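Local coordinates for protein peptidoglycan-binding domain 1 (Burkholderia, PDB 5NM7) that is a phage endolysin that probably binds peptidoglycan through one domain and cleaves its glycan strands with a large lysozyme-like N-acetylmuramidase domain, at residues S102-V114 / D201-A213. Residues are numbered along the deposited sequence; the frame is centred on the assembly and turned at random.
Sequences SKGAGFLPDGRPV and DAMKVSEAEQLEA. With GLY (glycine), chain E.
With CG opposite the carbonyl carbon (chi1 -63°), Phe107 swings its ring into the kink between the two helical pieces of 201-213, and an extended Gln210 chain (chi2 175°) brings its amide nitrogen over one face of that ring, the amide plane tilted 39° from it. Gln210 NE2 sits 3.5 Å from Phe107 CZ, near the rim, while the ring's edge meets backbone where the helix breaks: Phe107 CZ lies 3.6 Å from Ser206 CA. Phenylalanine suits the place because its flat ring serves both contacts and a cation-pi contact with Arg73.

The amide is doubly employed. Gln210 NE2 gives a nearly straight bond to Met203 O (2.9 Å), which lies in its plane, and a longer, more bent one to Gly106 O (3.3 Å), approached from above the carbonyl plane; Val114 N reaches that oxygen from the opposite face. Glutamine fits because OE1 can also accept, from Ala180 N. Glycine suits position 106, whose backbone passes Gln210 OE1 too closely for a beta carbon. Gly106 N gives an almost straight bond to Glu207 OE2 (2.9 Å), from above the carboxylate plane, and Glu207 OE1 takes Leu75 N and a salt bridge from Lys60, which probably favours the charged carboxylate. Pro113 packs its nonpolar CG on the aliphatic Lys204 CG (3.7 Å), whose extended chain carries NZ away.

Within the muramidase domain, the contact thus fastens the loop between helix 91-101 and strand 115-117 to the junction of helices 196-205 and 207-219, with Trp178 of strand 176-178 touching both Pro113 and Met203.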
ATOM      1  N   SER A 102       3.270   1.205  -0.125  1.00 16.67           N
ATOM      2  CA  SER A 102       1.991   0.580  -0.429  1.00 17.68           C
ATOM      3  C   SER A 102       2.171  -0.473  -1.523  1.00 18.18           C
ATOM      4  O   SER A 102       2.955  -0.301  -2.440  1.00 18.93           O
ATOM      5  CB  SER A 102       1.004   1.622  -0.937  1.00 19.11           C
ATOM      6  OG  SER A 102      -0.245   0.987  -1.211  1.00 19.71           O
ATOM      7  N   LYS A 103       1.376  -1.542  -1.447  1.00 18.15           N
ATOM      8  CA  LYS A 103       1.236  -2.452  -2.571  1.00 21.34           C
ATOM      9  C   LYS A 103       0.542  -1.795  -3.761  1.00 20.73           C
ATOM     10  O   LYS A 103       0.592  -2.343  -4.883  1.00 24.13           O
ATOM     11  CB  LYS A 103       0.406  -3.670  -2.166  1.00 23.12           C
ATOM     12  CG  LYS A 103       1.069  -4.545  -1.124  1.00 29.20           C
ATOM     13  CD  LYS A 103       2.202  -5.353  -1.743  1.00 36.72           C
ATOM     14  CE  LYS A 103       2.898  -6.280  -0.750  1.00 41.15           C
ATOM     15  NZ  LYS A 103       3.842  -5.554   0.148  1.00 43.71           N
ATOM     16  N   GLY A 104      -0.110  -0.666  -3.542  1.00 18.66           N
ATOM     17  CA  GLY A 104      -0.832   0.060  -4.583  1.00 22.78           C
ATOM     18  C   GLY A 104      -2.292  -0.312  -4.462  1.00 20.65           C
ATOM     19  O   GLY A 104      -3.042   0.312  -3.685  1.00 21.68           O
ATOM     20  N   ALA A 105      -2.696  -1.354  -5.195  1.00 19.99           N
ATOM     21  CA  ALA A 105      -4.018  -1.915  -4.970  1.00 18.60           C
ATOM     22  C   ALA A 105      -4.080  -2.633  -3.597  1.00 15.37           C
ATOM     23  O   ALA A 105      -3.342  -3.563  -3.370  1.00 16.70           O
ATOM     24  CB  ALA A 105      -4.378  -2.902  -6.072  1.00 20.32           C
ATOM     25  N   GLY A 106      -4.993  -2.194  -2.754  1.00 16.42           N
ATOM     26  CA  GLY A 106      -5.260  -2.844  -1.474  1.00 16.18           C
ATOM     27  C   GLY A 106      -6.208  -4.032  -1.588  1.00 17.77           C
ATOM     28  O   GLY A 106      -6.385  -4.784  -0.622  1.00 17.32           O
ATOM     29  N   PHE A 107      -6.833  -4.174  -2.759  1.00 17.38           N
ATOM     30  CA  PHE A 107      -7.778  -5.258  -3.016  1.00 18.60           C
ATOM     31  C   PHE A 107      -7.394  -6.048  -4.249  1.00 19.03           C
ATOM     32  O   PHE A 107      -6.830  -5.510  -5.219  1.00 19.72           O
ATOM     33  CB  PHE A 107      -9.187  -4.706  -3.231  1.00 18.86           C
ATOM     34  CG  PHE A 107      -9.733  -4.001  -2.046  1.00 19.25           C
ATOM     35  CD1 PHE A 107      -9.591  -2.613  -1.913  1.00 19.32           C
ATOM     36  CD2 PHE A 107     -10.319  -4.719  -1.019  1.00 18.89           C
ATOM     37  CE1 PHE A 107     -10.075  -1.953  -0.799  1.00 20.55           C
ATOM     38  CE2 PHE A 107     -10.816  -4.051   0.087  1.00 19.65           C
ATOM     39  CZ  PHE A 107     -10.680  -2.672   0.202  1.00 20.08           C
ATOM     40  N   LEU A 108      -7.677  -7.347  -4.183  1.00 19.53           N
ATOM     41  CA  LEU A 108      -7.549  -8.236  -5.300  1.00 20.87           C
ATOM     42  C   LEU A 108      -8.619  -7.881  -6.321  1.00 22.20           C
ATOM     43  O   LEU A 108      -9.616  -7.277  -5.995  1.00 20.80           O
ATOM     44  CB  LEU A 108      -7.793  -9.670  -4.864  1.00 21.99           C
ATOM     45  CG  LEU A 108      -6.837 -10.239  -3.815  1.00 21.03           C
ATOM     46  CD1 LEU A 108      -7.342 -11.592  -3.318  1.00 23.53           C
ATOM     47  CD2 LEU A 108      -5.440 -10.348  -4.379  1.00 22.24           C
ATOM     48  N   PRO A 109      -8.432  -8.329  -7.559  1.00 24.59           N
ATOM     49  CA  PRO A 109      -9.503  -8.112  -8.551  1.00 27.38           C
ATOM     50  C   PRO A 109     -10.879  -8.644  -8.114  1.00 26.48           C
ATOM     51  O   PRO A 109     -11.898  -8.013  -8.412  1.00 27.59           O
ATOM     52  CB  PRO A 109      -8.980  -8.838  -9.779  1.00 26.51           C
ATOM     53  CG  PRO A 109      -7.503  -8.831  -9.629  1.00 26.36           C
ATOM     54  CD  PRO A 109      -7.253  -8.973  -8.149  1.00 26.02           C
ATOM     55  N   ASP A 110     -10.915  -9.727  -7.328  1.00 25.69           N
ATOM     56  CA  ASP A 110     -12.175 -10.279  -6.836  1.00 24.28           C
ATOM     57  C   ASP A 110     -12.857  -9.464  -5.735  1.00 24.47           C
ATOM     58  O   ASP A 110     -13.969  -9.784  -5.326  1.00 23.11           O
ATOM     59  CB  ASP A 110     -12.037 -11.798  -6.441  1.00 23.95           C
ATOM     60  CG  ASP A 110     -11.173 -12.053  -5.217  1.00 23.60           C
ATOM     61  OD1 ASP A 110     -10.405 -13.052  -5.228  1.00 24.59           O
ATOM     62  OD2 ASP A 110     -11.247 -11.257  -4.243  1.00 24.17           O
ATOM     63  N   GLY A 111     -12.145  -8.459  -5.184  1.00 22.48           N
ATOM     64  CA  GLY A 111     -12.730  -7.495  -4.285  1.00 20.87           C
ATOM     65  C   GLY A 111     -12.303  -7.682  -2.829  1.00 22.42           C
ATOM     66  O   GLY A 111     -12.616  -6.855  -2.005  1.00 23.08           O
ATOM     67  N   ARG A 112     -11.632  -8.797  -2.526  1.00 19.37           N
ATOM     68  CA  ARG A 112     -11.180  -9.055  -1.168  1.00 19.31           C
ATOM     69  C   ARG A 112      -9.871  -8.331  -0.972  1.00 19.06           C
ATOM     70  O   ARG A 112      -9.115  -8.134  -1.912  1.00 19.20           O
ATOM     71  CB  ARG A 112     -10.985 -10.538  -0.943  1.00 19.71           C
ATOM     72  CG  ARG A 112     -12.318 -11.294  -1.065  1.00 21.05           C
ATOM     73  CD  ARG A 112     -12.123 -12.766  -0.926  1.00 21.03           C
ATOM     74  NE  ARG A 112     -11.383 -13.340  -2.049  1.00 21.32           N
ATOM     75  CZ  ARG A 112     -11.073 -14.636  -2.182  1.00 21.94           C
ATOM     76  NH1 ARG A 112     -11.469 -15.530  -1.281  1.00 23.07           N
ATOM     77  NH2 ARG A 112     -10.381 -15.055  -3.230  1.00 21.89           N
ATOM     78  N   PRO A 113      -9.557  -7.991   0.279  1.00 18.85           N
ATOM     79  CA  PRO A 113      -8.242  -7.359   0.489  1.00 19.29           C
ATOM     80  C   PRO A 113      -7.050  -8.250   0.124  1.00 17.80           C
ATOM     81  O   PRO A 113      -7.098  -9.479   0.241  1.00 18.26           O
ATOM     82  CB  PRO A 113      -8.248  -7.009   1.988  1.00 19.99           C
ATOM     83  CG  PRO A 113      -9.454  -7.636   2.579  1.00 19.70           C
ATOM     84  CD  PRO A 113     -10.351  -8.146   1.506  1.00 20.03           C
ATOM     85  N   VAL A 114      -5.949  -7.624  -0.280  1.00 17.76           N
ATOM     86  CA  VAL A 114      -4.698  -8.323  -0.517  1.00 18.23           C
ATOM     87  C   VAL A 114      -4.173  -8.836   0.826  1.00 18.17           C
ATOM     88  O   VAL A 114      -4.214  -8.106   1.815  1.00 19.05           O
ATOM     89  CB  VAL A 114      -3.675  -7.403  -1.218  1.00 21.14           C
ATOM     90  CG1 VAL A 114      -2.355  -8.124  -1.394  1.00 24.92           C
ATOM     91  CG2 VAL A 114      -4.217  -6.990  -2.587  1.00 21.72           C
ATOM     92  N   ASP A 201     -12.749  -6.770   9.143  1.00 20.05           N
ATOM     93  CA  ASP A 201     -13.885  -6.101   8.529  1.00 21.26           C
ATOM     94  C   ASP A 201     -13.517  -4.723   8.008  1.00 19.98           C
ATOM     95  O   ASP A 201     -13.935  -4.342   6.933  1.00 20.30           O
ATOM     96  CB  ASP A 201     -15.068  -5.975   9.495  1.00 23.27           C
ATOM     97  CG  ASP A 201     -15.751  -7.317   9.803  1.00 27.60           C
ATOM     98  OD1 ASP A 201     -15.642  -8.279   9.035  1.00 28.04           O
ATOM     99  OD2 ASP A 201     -16.462  -7.381  10.816  1.00 29.70           O
ATOM    100  N   ALA A 202     -12.716  -3.974   8.775  1.00 19.05           N
ATOM    101  CA  ALA A 202     -12.285  -2.653   8.322  1.00 19.39           C
ATOM    102  C   ALA A 202     -11.404  -2.782   7.071  1.00 19.78           C
ATOM    103  O   ALA A 202     -11.520  -1.991   6.102  1.00 19.30           O
ATOM    104  CB  ALA A 202     -11.543  -1.926   9.419  1.00 20.30           C
ATOM    105  N   MET A 203     -10.507  -3.759   7.089  1.00 19.25           N
ATOM    106  CA  MET A 203      -9.602  -3.960   5.954  1.00 19.50           C
ATOM    107  C   MET A 203     -10.401  -4.259   4.679  1.00 19.25           C
ATOM    108  O   MET A 203      -9.968  -3.968   3.589  1.00 19.20           O
ATOM    109  CB  MET A 203      -8.611  -5.078   6.198  1.00 19.19           C
ATOM    110  CG  MET A 203      -7.682  -4.914   7.402  1.00 19.94           C
ATOM    111  SD  MET A 203      -6.662  -3.421   7.255  1.00 19.88           S
ATOM    112  CE  MET A 203      -7.542  -2.281   8.238  1.00 20.25           C
ATOM    113  N   LYS A 204     -11.555  -4.895   4.837  1.00 20.69           N
ATOM    114  CA  LYS A 204     -12.424  -5.208   3.681  1.00 19.79           C
ATOM    115  C   LYS A 204     -13.208  -4.032   3.106  1.00 22.03           C
ATOM    116  O   LYS A 204     -13.708  -4.139   1.983  1.00 21.83           O
ATOM    117  CB  LYS A 204     -13.381  -6.323   4.106  1.00 19.62           C
ATOM    118  CG  LYS A 204     -12.742  -7.656   4.374  1.00 21.48           C
ATOM    119  CD  LYS A 204     -13.767  -8.655   4.920  1.00 23.41           C
ATOM    120  CE  LYS A 204     -13.166 -10.048   4.910  1.00 25.97           C
ATOM    121  NZ  LYS A 204     -14.076 -10.986   5.605  1.00 28.92           N
ATOM    122  N   VAL A 205     -13.322  -2.925   3.841  1.00 20.85           N
ATOM    123  CA  VAL A 205     -14.149  -1.800   3.461  1.00 22.39           C
ATOM    124  C   VAL A 205     -13.479  -0.941   2.403  1.00 22.31           C
ATOM    125  O   VAL A 205     -14.058  -0.639   1.357  1.00 22.20           O
ATOM    126  CB  VAL A 205     -14.511  -0.935   4.686  1.00 23.78           C
ATOM    127  CG1 VAL A 205     -15.174   0.388   4.285  1.00 22.59           C
ATOM    128  CG2 VAL A 205     -15.430  -1.725   5.615  1.00 25.68           C
ATOM    129  N   SER A 206     -12.238  -0.512   2.649  1.00 21.07           N
ATOM    130  CA  SER A 206     -11.630   0.451   1.739  1.00 20.19           C
ATOM    131  C   SER A 206     -10.138   0.567   1.973  1.00 17.40           C
ATOM    132  O   SER A 206      -9.626   0.152   3.025  1.00 16.88           O
ATOM    133  CB  SER A 206     -12.217   1.832   1.933  1.00 19.95           C
ATOM    134  OG  SER A 206     -11.882   2.353   3.217  1.00 21.66           O
ATOM    135  N   GLU A 207      -9.466   1.140   0.977  1.00 17.82           N
ATOM    136  CA  GLU A 207      -8.027   1.417   1.127  1.00 18.42           C
ATOM    137  C   GLU A 207      -7.792   2.466   2.210  1.00 19.13           C
ATOM    138  O   GLU A 207      -6.758   2.436   2.891  1.00 18.71           O
ATOM    139  CB  GLU A 207      -7.428   1.887  -0.172  1.00 18.01           C
ATOM    140  CG  GLU A 207      -7.305   0.742  -1.158  1.00 18.49           C
ATOM    141  CD  GLU A 207      -6.631   1.141  -2.459  1.00 17.85           C
ATOM    142  OE1 GLU A 207      -6.333   2.346  -2.622  1.00 19.24           O
ATOM    143  OE2 GLU A 207      -6.416   0.233  -3.296  1.00 18.60           O
ATOM    144  N   ALA A 208      -8.733   3.386   2.372  1.00 18.66           N
ATOM    145  CA  ALA A 208      -8.653   4.349   3.475  1.00 18.74           C
ATOM    146  C   ALA A 208      -8.541   3.668   4.844  1.00 19.79           C
ATOM    147  O   ALA A 208      -7.751   4.085   5.679  1.00 19.61           O
ATOM    148  CB  ALA A 208      -9.836   5.308   3.426  1.00 20.37           C
ATOM    149  N   GLU A 209      -9.331   2.604   5.068  1.00 18.53           N
ATOM    150  CA  GLU A 209      -9.226   1.853   6.300  1.00 19.79           C
ATOM    151  C   GLU A 209      -7.891   1.132   6.410  1.00 18.20           C
ATOM    152  O   GLU A 209      -7.326   1.026   7.487  1.00 17.94           O
ATOM    153  CB  GLU A 209     -10.376   0.852   6.456  1.00 22.08           C
ATOM    154  CG  GLU A 209     -11.717   1.524   6.701  1.00 23.96           C
ATOM    155  CD  GLU A 209     -11.796   2.220   8.074  1.00 29.40           C
ATOM    156  OE1 GLU A 209     -11.117   1.767   9.007  1.00 29.15           O
ATOM    157  OE2 GLU A 209     -12.551   3.205   8.250  1.00 36.88           O
ATOM    158  N   GLN A 210      -7.383   0.661   5.282  1.00 15.60           N
ATOM    159  CA  GLN A 210      -6.096  -0.021   5.244  1.00 16.41           C
ATOM    160  C   GLN A 210      -4.962   0.948   5.575  1.00 15.58           C
ATOM    161  O   GLN A 210      -4.037   0.579   6.291  1.00 17.23           O
ATOM    162  CB  GLN A 210      -5.909  -0.635   3.884  1.00 15.90           C
ATOM    163  CG  GLN A 210      -6.922  -1.721   3.633  1.00 16.99           C
ATOM    164  CD  GLN A 210      -6.823  -2.278   2.230  1.00 17.49           C
ATOM    165  OE1 GLN A 210      -5.940  -1.912   1.467  1.00 15.96           O
ATOM    166  NE2 GLN A 210      -7.707  -3.205   1.911  1.00 16.67           N
ATOM    167  N   LEU A 211      -5.053   2.158   5.051  1.00 16.43           N
ATOM    168  CA  LEU A 211      -4.106   3.244   5.413  1.00 15.85           C
ATOM    169  C   LEU A 211      -4.241   3.615   6.896  1.00 16.95           C
ATOM    170  O   LEU A 211      -3.238   3.886   7.541  1.00 17.64           O
ATOM    171  CB  LEU A 211      -4.325   4.488   4.594  1.00 16.49           C
ATOM    172  CG  LEU A 211      -3.488   5.751   4.902  1.00 17.42           C
ATOM    173  CD1 LEU A 211      -2.002   5.498   4.734  1.00 17.21           C
ATOM    174  CD2 LEU A 211      -3.943   6.883   4.020  1.00 18.80           C
ATOM    175  N   GLU A 212      -5.468   3.626   7.421  1.00 16.08           N
ATOM    176  CA  GLU A 212      -5.696   3.936   8.849  1.00 16.92           C
ATOM    177  C   GLU A 212      -4.960   2.931   9.715  1.00 17.67           C
ATOM    178  O   GLU A 212      -4.379   3.312  10.726  1.00 17.38           O
ATOM    179  CB  GLU A 212      -7.199   3.985   9.179  1.00 19.99           C
ATOM    180  CG  GLU A 212      -7.580   4.122  10.663  1.00 21.23           C
ATOM    181  CD  GLU A 212      -7.083   5.375  11.332  1.00 23.20           C
ATOM    182  OE1 GLU A 212      -6.666   6.370  10.684  1.00 27.93           O
ATOM    183  OE2 GLU A 212      -7.060   5.395  12.590  1.00 21.65           O
ATOM    184  N   ALA A 213      -4.957   1.646   9.313  1.00 16.74           N
ATOM    185  CA  ALA A 213      -4.192   0.643  10.014  1.00 16.29           C
ATOM    186  C   ALA A 213      -2.721   0.959  10.022  1.00 15.97           C
ATOM    187  O   ALA A 213      -2.041   0.867  11.094  1.00 17.09           O
ATOM    188  CB  ALA A 213      -4.425  -0.743   9.480  1.00 17.50           C
TER
HETATM  189  N   GLY E 303      -6.022   8.217   8.669  1.00 33.47           N
HETATM  190  CA  GLY E 303      -5.815   7.602   7.312  1.00 37.15           C
HETATM  191  C   GLY E 303      -7.116   7.375   6.584  1.00 37.57           C
HETATM  192  O   GLY E 303      -8.138   7.751   7.146  1.00 44.30           O
HETATM  193  OXT GLY E 303      -7.193   6.863   5.443  1.00 32.09           O
HETATM  194  O   HOH W   1      -3.559   2.625  -2.603  1.00 21.33           O
HETATM  195  O   HOH W   2      -7.566  -1.874  -4.710  1.00 20.81           O
HETATM  196  O   HOH W   3     -13.233  -6.514   0.699  1.00 24.02           O